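Local atomic coordinates of heat shock protease HtrA (Thermotoga maritima, PDB entry 1L1J), a protein that is an ATP-independent heat shock protease whose protease domain is probably a serine-type endopeptidase that cleaves peptide bonds. Residues P15-I20 and I135-P140; N72-G77 and E102-V107. All coordinates share one frame; numbering follows the deposited sequence.

Contact 1. Residues P15-I20 and I135-P140; sequences PAVVKI and IAIGNP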
ATOM      1  N   PRO A  15       5.366   3.359  12.140  1.00 51.79           N
ATOM      2  CA  PRO A  15       6.799   3.275  11.869  1.00 51.20           C
ATOM      3  C   PRO A  15       7.227   2.179  10.901  1.00 51.46           C
ATOM      4  O   PRO A  15       8.397   2.098  10.541  1.00 52.92           O
ATOM      5  CB  PRO A  15       7.393   3.106  13.258  1.00 50.03           C
ATOM      6  CG  PRO A  15       6.380   2.286  13.932  1.00 52.11           C
ATOM      7  CD  PRO A  15       5.086   2.957  13.529  1.00 52.55           C
ATOM      8  N   ALA A  16       6.288   1.348  10.461  1.00 51.33           N
ATOM      9  CA  ALA A  16       6.618   0.273   9.524  1.00 49.95           C
ATOM     10  C   ALA A  16       6.026   0.538   8.134  1.00 50.67           C
ATOM     11  O   ALA A  16       6.218  -0.262   7.201  1.00 49.81           O
ATOM     12  CB  ALA A  16       6.114  -1.068  10.062  1.00 48.91           C
ATOM     13  N   VAL A  17       5.309   1.660   7.998  1.00 50.15           N
ATOM     14  CA  VAL A  17       4.686   2.031   6.720  1.00 48.38           C
ATOM     15  C   VAL A  17       5.618   2.980   5.966  1.00 47.46           C
ATOM     16  O   VAL A  17       5.913   4.069   6.437  1.00 46.35           O
ATOM     17  CB  VAL A  17       3.320   2.707   6.949  1.00 47.08           C
ATOM     18  CG1 VAL A  17       2.570   2.803   5.639  1.00 45.53           C
ATOM     19  CG2 VAL A  17       2.514   1.917   7.971  1.00 45.16           C
ATOM     20  N   VAL A  18       6.065   2.563   4.788  1.00 47.91           N
ATOM     21  CA  VAL A  18       7.015   3.348   4.014  1.00 47.93           C
ATOM     22  C   VAL A  18       6.479   4.018   2.767  1.00 49.39           C
ATOM     23  O   VAL A  18       5.359   3.773   2.341  1.00 50.81           O
ATOM     24  CB  VAL A  18       8.203   2.476   3.559  1.00 47.00           C
ATOM     25  CG1 VAL A  18       8.732   1.653   4.710  1.00 45.88           C
ATOM     26  CG2 VAL A  18       7.765   1.573   2.417  1.00 47.53           C
ATOM     27  N   LYS A  19       7.333   4.854   2.186  1.00 51.28           N
ATOM     28  CA  LYS A  19       7.063   5.600   0.963  1.00 52.92           C
ATOM     29  C   LYS A  19       7.814   4.890  -0.173  1.00 54.46           C
ATOM     30  O   LYS A  19       8.788   4.181   0.072  1.00 54.87           O
ATOM     31  CB  LYS A  19       7.594   7.036   1.118  1.00 52.53           C
ATOM     32  CG  LYS A  19       7.833   7.789  -0.189  1.00 50.75           C
ATOM     33  CD  LYS A  19       8.667   9.049   0.035  1.00 50.90           C
ATOM     34  CE  LYS A  19       9.012   9.735  -1.299  1.00 51.07           C
ATOM     35  NZ  LYS A  19      10.005  10.850  -1.164  1.00 49.19           N
ATOM     36  N   ILE A  20       7.372   5.071  -1.410  1.00 55.62           N
ATOM     37  CA  ILE A  20       8.048   4.435  -2.526  1.00 58.45           C
ATOM     38  C   ILE A  20       8.057   5.353  -3.746  1.00 62.31           C
ATOM     39  O   ILE A  20       7.055   5.483  -4.456  1.00 62.82           O
ATOM     40  CB  ILE A  20       7.384   3.088  -2.879  1.00 56.80           C
ATOM     41  CG1 ILE A  20       7.438   2.162  -1.661  1.00 55.37           C
ATOM     42  CG2 ILE A  20       8.104   2.444  -4.054  1.00 55.62           C
ATOM     43  CD1 ILE A  20       6.849   0.806  -1.888  1.00 54.37           C
ATOM     44  N   ILE A 135      -8.353  -0.020   9.277  1.00 36.68           N
ATOM     45  CA  ILE A 135      -7.602   1.213   9.317  1.00 36.20           C
ATOM     46  C   ILE A 135      -6.624   1.213   8.158  1.00 36.47           C
ATOM     47  O   ILE A 135      -5.745   0.368   8.102  1.00 38.57           O
ATOM     48  CB  ILE A 135      -6.845   1.333  10.669  1.00 35.69           C
ATOM     49  CG1 ILE A 135      -7.757   0.883  11.820  1.00 34.41           C
ATOM     50  CG2 ILE A 135      -6.430   2.775  10.917  1.00 35.06           C
ATOM     51  CD1 ILE A 135      -7.082   0.858  13.176  1.00 30.66           C
ATOM     52  N   ALA A 136      -6.792   2.140   7.223  1.00 35.32           N
ATOM     53  CA  ALA A 136      -5.897   2.229   6.078  1.00 35.54           C
ATOM     54  C   ALA A 136      -4.744   3.151   6.440  1.00 37.92           C
ATOM     55  O   ALA A 136      -4.970   4.250   6.957  1.00 41.14           O
ATOM     56  CB  ALA A 136      -6.634   2.780   4.901  1.00 32.08           C
ATOM     57  N   ILE A 137      -3.507   2.718   6.204  1.00 38.17           N
ATOM     58  CA  ILE A 137      -2.365   3.575   6.522  1.00 38.19           C
ATOM     59  C   ILE A 137      -1.522   3.833   5.293  1.00 40.71           C
ATOM     60  O   ILE A 137      -1.259   2.918   4.502  1.00 42.88           O
ATOM     61  CB  ILE A 137      -1.451   2.982   7.608  1.00 36.21           C
ATOM     62  CG1 ILE A 137      -2.261   2.619   8.854  1.00 35.24           C
ATOM     63  CG2 ILE A 137      -0.403   4.013   7.997  1.00 37.57           C
ATOM     64  CD1 ILE A 137      -1.464   2.571  10.127  1.00 27.99           C
ATOM     65  N   GLY A 138      -1.104   5.084   5.125  1.00 41.77           N
ATOM     66  CA  GLY A 138      -0.299   5.442   3.972  1.00 44.66           C
ATOM     67  C   GLY A 138       0.895   6.281   4.370  1.00 46.92           C
ATOM     68  O   GLY A 138       0.999   6.710   5.529  1.00 48.35           O
ATOM     69  N   ASN A 139       1.792   6.546   3.424  1.00 45.87           N
ATOM     70  CA  ASN A 139       2.963   7.331   3.765  1.00 46.04           C
ATOM     71  C   ASN A 139       3.702   7.915   2.568  1.00 45.85           C
ATOM     72  O   ASN A 139       4.931   7.997   2.573  1.00 45.80           O
ATOM     73  CB  ASN A 139       3.917   6.459   4.582  1.00 44.66           C
ATOM     74  CG  ASN A 139       5.047   7.259   5.198  1.00 44.65           C
ATOM     75  OD1 ASN A 139       5.262   8.422   4.845  1.00 42.76           O
ATOM     76  ND2 ASN A 139       5.780   6.643   6.123  1.00 43.20           N
ATOM     77  N   PRO A 140       2.965   8.357   1.537  1.00 45.19           N
ATOM     78  CA  PRO A 140       3.608   8.922   0.347  1.00 46.08           C
ATOM     79  C   PRO A 140       4.598  10.079   0.553  1.00 47.74           C
ATOM     80  O   PRO A 140       5.490  10.278  -0.274  1.00 47.64           O
ATOM     81  CB  PRO A 140       2.424   9.316  -0.526  1.00 44.54           C
ATOM     82  CG  PRO A 140       1.396   9.678   0.459  1.00 44.79           C
ATOM     83  CD  PRO A 140       1.511   8.567   1.476  1.00 44.56           C
TER
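Lys-19 and Pro-140 bring the two backbones nearest, with their CA atoms 4.8 Å apart, and the parts from Val-17 to Lys-19 and from Ile-137 to Pro-140 run in nearly the same direction, 19° apart, with no clear hydrogen bond between them. Aliphatic packing and side chains lying against the other backbone make up the contact. At one end, two branched aliphatic side chains meet methyl to methyl: CG2 of Val-17 lies 3.6 Å from CG2 of Ile-137, while CG1 of Val-17 leans on the same methyl from 4.0 Å. In Ile-137, CG1 lies anti to the carbonyl carbon, and CG2, anti to the backbone N, meets the valine. Further along, Asn-139 points at the valine backbone, its CB lying 3.6 Å from Val-17 O and a little farther from Val-18 O. At the other end, Lys-19 passes over backbone carbonyls: its CB is 3.2 Å from Asn-139 O and its CG 3.4 Å from Pro-140 O. The extended chain runs on past Pro-140 O through CD before its end leads away from 135-140. Strand 17-23 belongs to the first sheet of this trypsin-like domain and strand 133-138 to the second, so the contact joins the two halves of the chymotrypsin-type fold. Val-10 of helix 5-13 packs on Ile-137, Pro-186 of strand 186-188 touches both Val-17 and Ile-137, and Leu-57 of strand 54-64 lies against Lys-19 and Pro-140.

Contact 2. Residues N72-G77 and E102-V107; sequences NYHVVG and ELDIAV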
ATOM      1  N   ASN A  72       1.806  -2.233  -3.846  1.00 54.29           N
ATOM      2  CA  ASN A  72       1.045  -2.491  -5.050  1.00 57.24           C
ATOM      3  C   ASN A  72       1.984  -2.580  -6.248  1.00 58.80           C
ATOM      4  O   ASN A  72       2.915  -1.777  -6.378  1.00 58.95           O
ATOM      5  CB  ASN A  72       0.003  -1.391  -5.248  1.00 57.88           C
ATOM      6  CG  ASN A  72      -1.361  -1.795  -4.738  1.00 58.62           C
ATOM      7  OD1 ASN A  72      -2.219  -0.952  -4.487  1.00 60.32           O
ATOM      8  ND2 ASN A  72      -1.574  -3.101  -4.601  1.00 58.15           N
ATOM      9  N   TYR A  73       1.754  -3.569  -7.111  1.00 59.23           N
ATOM     10  CA  TYR A  73       2.600  -3.743  -8.276  1.00 59.52           C
ATOM     11  C   TYR A  73       2.573  -2.512  -9.156  1.00 59.35           C
ATOM     12  O   TYR A  73       3.602  -2.108  -9.676  1.00 59.69           O
ATOM     13  CB  TYR A  73       2.165  -4.943  -9.110  1.00 62.04           C
ATOM     14  CG  TYR A  73       3.083  -5.178 -10.294  1.00 64.86           C
ATOM     15  CD1 TYR A  73       4.392  -5.630 -10.099  1.00 65.29           C
ATOM     16  CD2 TYR A  73       2.662  -4.920 -11.604  1.00 64.92           C
ATOM     17  CE1 TYR A  73       5.255  -5.817 -11.170  1.00 65.20           C
ATOM     18  CE2 TYR A  73       3.519  -5.104 -12.686  1.00 64.38           C
ATOM     19  CZ  TYR A  73       4.815  -5.555 -12.458  1.00 65.34           C
ATOM     20  OH  TYR A  73       5.686  -5.748 -13.505  1.00 65.57           O
ATOM     21  N   HIS A  74       1.398  -1.914  -9.334  1.00 59.04           N
ATOM     22  CA  HIS A  74       1.303  -0.728 -10.175  1.00 58.15           C
ATOM     23  C   HIS A  74       2.201   0.366  -9.622  1.00 57.69           C
ATOM     24  O   HIS A  74       2.689   1.215 -10.360  1.00 59.72           O
ATOM     25  CB  HIS A  74      -0.151  -0.231 -10.277  1.00 58.76           C
ATOM     26  CG  HIS A  74      -0.709   0.325  -8.997  1.00 59.23           C
ATOM     27  ND1 HIS A  74      -1.827  -0.201  -8.383  1.00 58.18           N
ATOM     28  CD2 HIS A  74      -0.331   1.382  -8.240  1.00 58.13           C
ATOM     29  CE1 HIS A  74      -2.110   0.506  -7.306  1.00 57.56           C
ATOM     30  NE2 HIS A  74      -1.216   1.473  -7.197  1.00 57.38           N
ATOM     31  N   VAL A  75       2.431   0.345  -8.318  1.00 57.23           N
ATOM     32  CA  VAL A  75       3.286   1.352  -7.714  1.00 57.36           C
ATOM     33  C   VAL A  75       4.698   1.108  -8.229  1.00 58.90           C
ATOM     34  O   VAL A  75       5.141   1.790  -9.147  1.00 58.66           O
ATOM     35  CB  VAL A  75       3.223   1.286  -6.156  1.00 55.87           C
ATOM     36  CG1 VAL A  75       4.264   2.202  -5.529  1.00 52.75           C
ATOM     37  CG2 VAL A  75       1.833   1.704  -5.693  1.00 54.60           C
ATOM     38  N   VAL A  76       5.384   0.116  -7.662  1.00 61.48           N
ATOM     39  CA  VAL A  76       6.749  -0.229  -8.061  1.00 62.18           C
ATOM     40  C   VAL A  76       6.813  -0.793  -9.477  1.00 63.88           C
ATOM     41  O   VAL A  76       7.633  -0.363 -10.284  1.00 63.47           O
ATOM     42  CB  VAL A  76       7.370  -1.254  -7.087  1.00 61.23           C
ATOM     43  CG1 VAL A  76       8.648  -1.827  -7.674  1.00 61.28           C
ATOM     44  CG2 VAL A  76       7.670  -0.584  -5.754  1.00 59.80           C
ATOM     45  N   GLY A  77       5.952  -1.757  -9.775  1.00 66.12           N
ATOM     46  CA  GLY A  77       5.939  -2.354 -11.102  1.00 70.55           C
ATOM     47  C   GLY A  77       7.322  -2.733 -11.595  1.00 72.89           C
ATOM     48  O   GLY A  77       8.237  -2.949 -10.795  1.00 72.91           O
ATOM     49  N   GLU A 102      -1.418  -9.001 -12.422  1.00 63.15           N
ATOM     50  CA  GLU A 102      -2.830  -9.355 -12.438  1.00 63.11           C
ATOM     51  C   GLU A 102      -3.463  -9.385 -11.031  1.00 62.77           C
ATOM     52  O   GLU A 102      -4.676  -9.231 -10.887  1.00 64.12           O
ATOM     53  CB  GLU A 102      -3.021 -10.696 -13.159  1.00 63.79           C
ATOM     54  CG  GLU A 102      -4.408 -10.878 -13.783  1.00 63.73           C
ATOM     55  CD  GLU A 102      -4.726  -9.840 -14.861  1.00 64.23           C
ATOM     56  OE1 GLU A 102      -5.884  -9.833 -15.340  1.00 62.74           O
ATOM     57  OE2 GLU A 102      -3.826  -9.041 -15.230  1.00 63.32           O
ATOM     58  N   LEU A 103      -2.643  -9.579  -9.998  1.00 61.05           N
ATOM     59  CA  LEU A 103      -3.122  -9.588  -8.611  1.00 58.77           C
ATOM     60  C   LEU A 103      -2.808  -8.217  -8.015  1.00 57.95           C
ATOM     61  O   LEU A 103      -3.483  -7.729  -7.102  1.00 57.96           O
ATOM     62  CB  LEU A 103      -2.387 -10.657  -7.807  1.00 56.46           C
ATOM     63  CG  LEU A 103      -2.530 -12.089  -8.305  1.00 54.27           C
ATOM     64  CD1 LEU A 103      -1.461 -12.948  -7.663  1.00 52.22           C
ATOM     65  CD2 LEU A 103      -3.926 -12.607  -8.001  1.00 50.62           C
ATOM     66  N   ASP A 104      -1.758  -7.623  -8.566  1.00 56.84           N
ATOM     67  CA  ASP A 104      -1.232  -6.320  -8.188  1.00 56.04           C
ATOM     68  C   ASP A 104      -0.541  -6.308  -6.830  1.00 55.84           C
ATOM     69  O   ASP A 104      -0.693  -5.369  -6.049  1.00 55.82           O
ATOM     70  CB  ASP A 104      -2.319  -5.243  -8.234  1.00 55.09           C
ATOM     71  CG  ASP A 104      -1.735  -3.836  -8.238  1.00 54.54           C
ATOM     72  OD1 ASP A 104      -2.502  -2.858  -8.129  1.00 53.27           O
ATOM     73  OD2 ASP A 104      -0.497  -3.708  -8.354  1.00 54.31           O
ATOM     74  N   ILE A 105       0.215  -7.370  -6.565  1.00 55.72           N
ATOM     75  CA  ILE A 105       0.991  -7.507  -5.338  1.00 55.32           C
ATOM     76  C   ILE A 105       2.439  -7.342  -5.782  1.00 57.00           C
ATOM     77  O   ILE A 105       2.765  -7.590  -6.945  1.00 56.33           O
ATOM     78  CB  ILE A 105       0.835  -8.904  -4.702  1.00 54.45           C
ATOM     79  CG1 ILE A 105      -0.612  -9.122  -4.265  1.00 55.90           C
ATOM     80  CG2 ILE A 105       1.764  -9.043  -3.511  1.00 52.27           C
ATOM     81  CD1 ILE A 105      -0.851 -10.451  -3.550  1.00 56.20           C
ATOM     82  N   ALA A 106       3.309  -6.923  -4.870  1.00 58.44           N
ATOM     83  CA  ALA A 106       4.709  -6.736  -5.215  1.00 59.59           C
ATOM     84  C   ALA A 106       5.555  -6.640  -3.963  1.00 60.55           C
ATOM     85  O   ALA A 106       5.248  -5.872  -3.063  1.00 61.63           O
ATOM     86  CB  ALA A 106       4.873  -5.477  -6.054  1.00 58.56           C
ATOM     87  N   VAL A 107       6.623  -7.428  -3.907  1.00 62.30           N
ATOM     88  CA  VAL A 107       7.507  -7.411  -2.754  1.00 64.62           C
ATOM     89  C   VAL A 107       8.848  -6.747  -3.080  1.00 66.71           C
ATOM     90  O   VAL A 107       9.394  -6.888  -4.178  1.00 66.44           O
ATOM     91  CB  VAL A 107       7.742  -8.837  -2.209  1.00 64.32           C
ATOM     92  CG1 VAL A 107       8.447  -9.685  -3.253  1.00 65.88           C
ATOM     93  CG2 VAL A 107       8.541  -8.770  -0.916  1.00 64.25           C
TER
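Asp-104, with the positive phi of a G1 beta bulge, receives hydrogen bonds from three consecutive residues, Asn-72, Tyr-73 and His-74, shared between its carboxylate and its carbonyl. His-74 takes both carboxylate oxygens: its backbone N donates to OD2 over 2.8 Å, and ND1 of its ring donates to the syn lone pair of OD1, also over 2.8 Å. This second bond is bent (135°), with OD1 tilted from the imidazole plane, and ring and carboxylate planes stand 52° apart. The ring reaches the acid because CG of His-74 sits between the backbone N and the carbonyl carbon (chi1 68°). The Asn-72 amide stacks over the carboxylate with the planes nearly parallel, and ND2 donates to Asp-104 O over 2.8 Å; Tyr-73 N adds a weak bond to the same carbonyl. Beyond the acid, CB of Ala-106 packs 3.6 Å from Tyr-73 CA and lies at the edge of the tyrosine ring. Phe-35 meets the His-74 ring edge-to-face, and Ser-183 OG is hydrogen-bonded to Asn-72 OD1 in this model. His-74 and Asp-104 are the predicted Asp–His pair of the charge relay, and the geometry is consistent with that. The bonds from His-74 N and ND1 hold the carboxylate against the start of helix 73-76 and would bias the ring's orientation: ND1 faces the acid and NE2 is turned from it, as the charge-relay assignment would need.

In the fold
Contact 2 is nested in sequence within the loop closed by contact 1, and their centres are 15 Å apart. They meet directly where Ile-20, at the end of 15-20, packs on helix 73-76: its CG2 lies 3.5 Å from CG2 of Val-76 and 4.1 Å from CG1 of Val-75. Strands 17-23 and 105-109 also belong to one antiparallel sheet. Contact 2 holds the predicted catalytic residues His-74 and Asp-104. Contact 1, joining the two sheets, approaches the same site from the other half of the fold: Gly-138 lies about 4 Å from the side chain of Asn-182, a predicted substrate-binding residue next to the predicted catalytic Ser-183, and Gly-138 CA lies 11.9 Å from His-74 NE2.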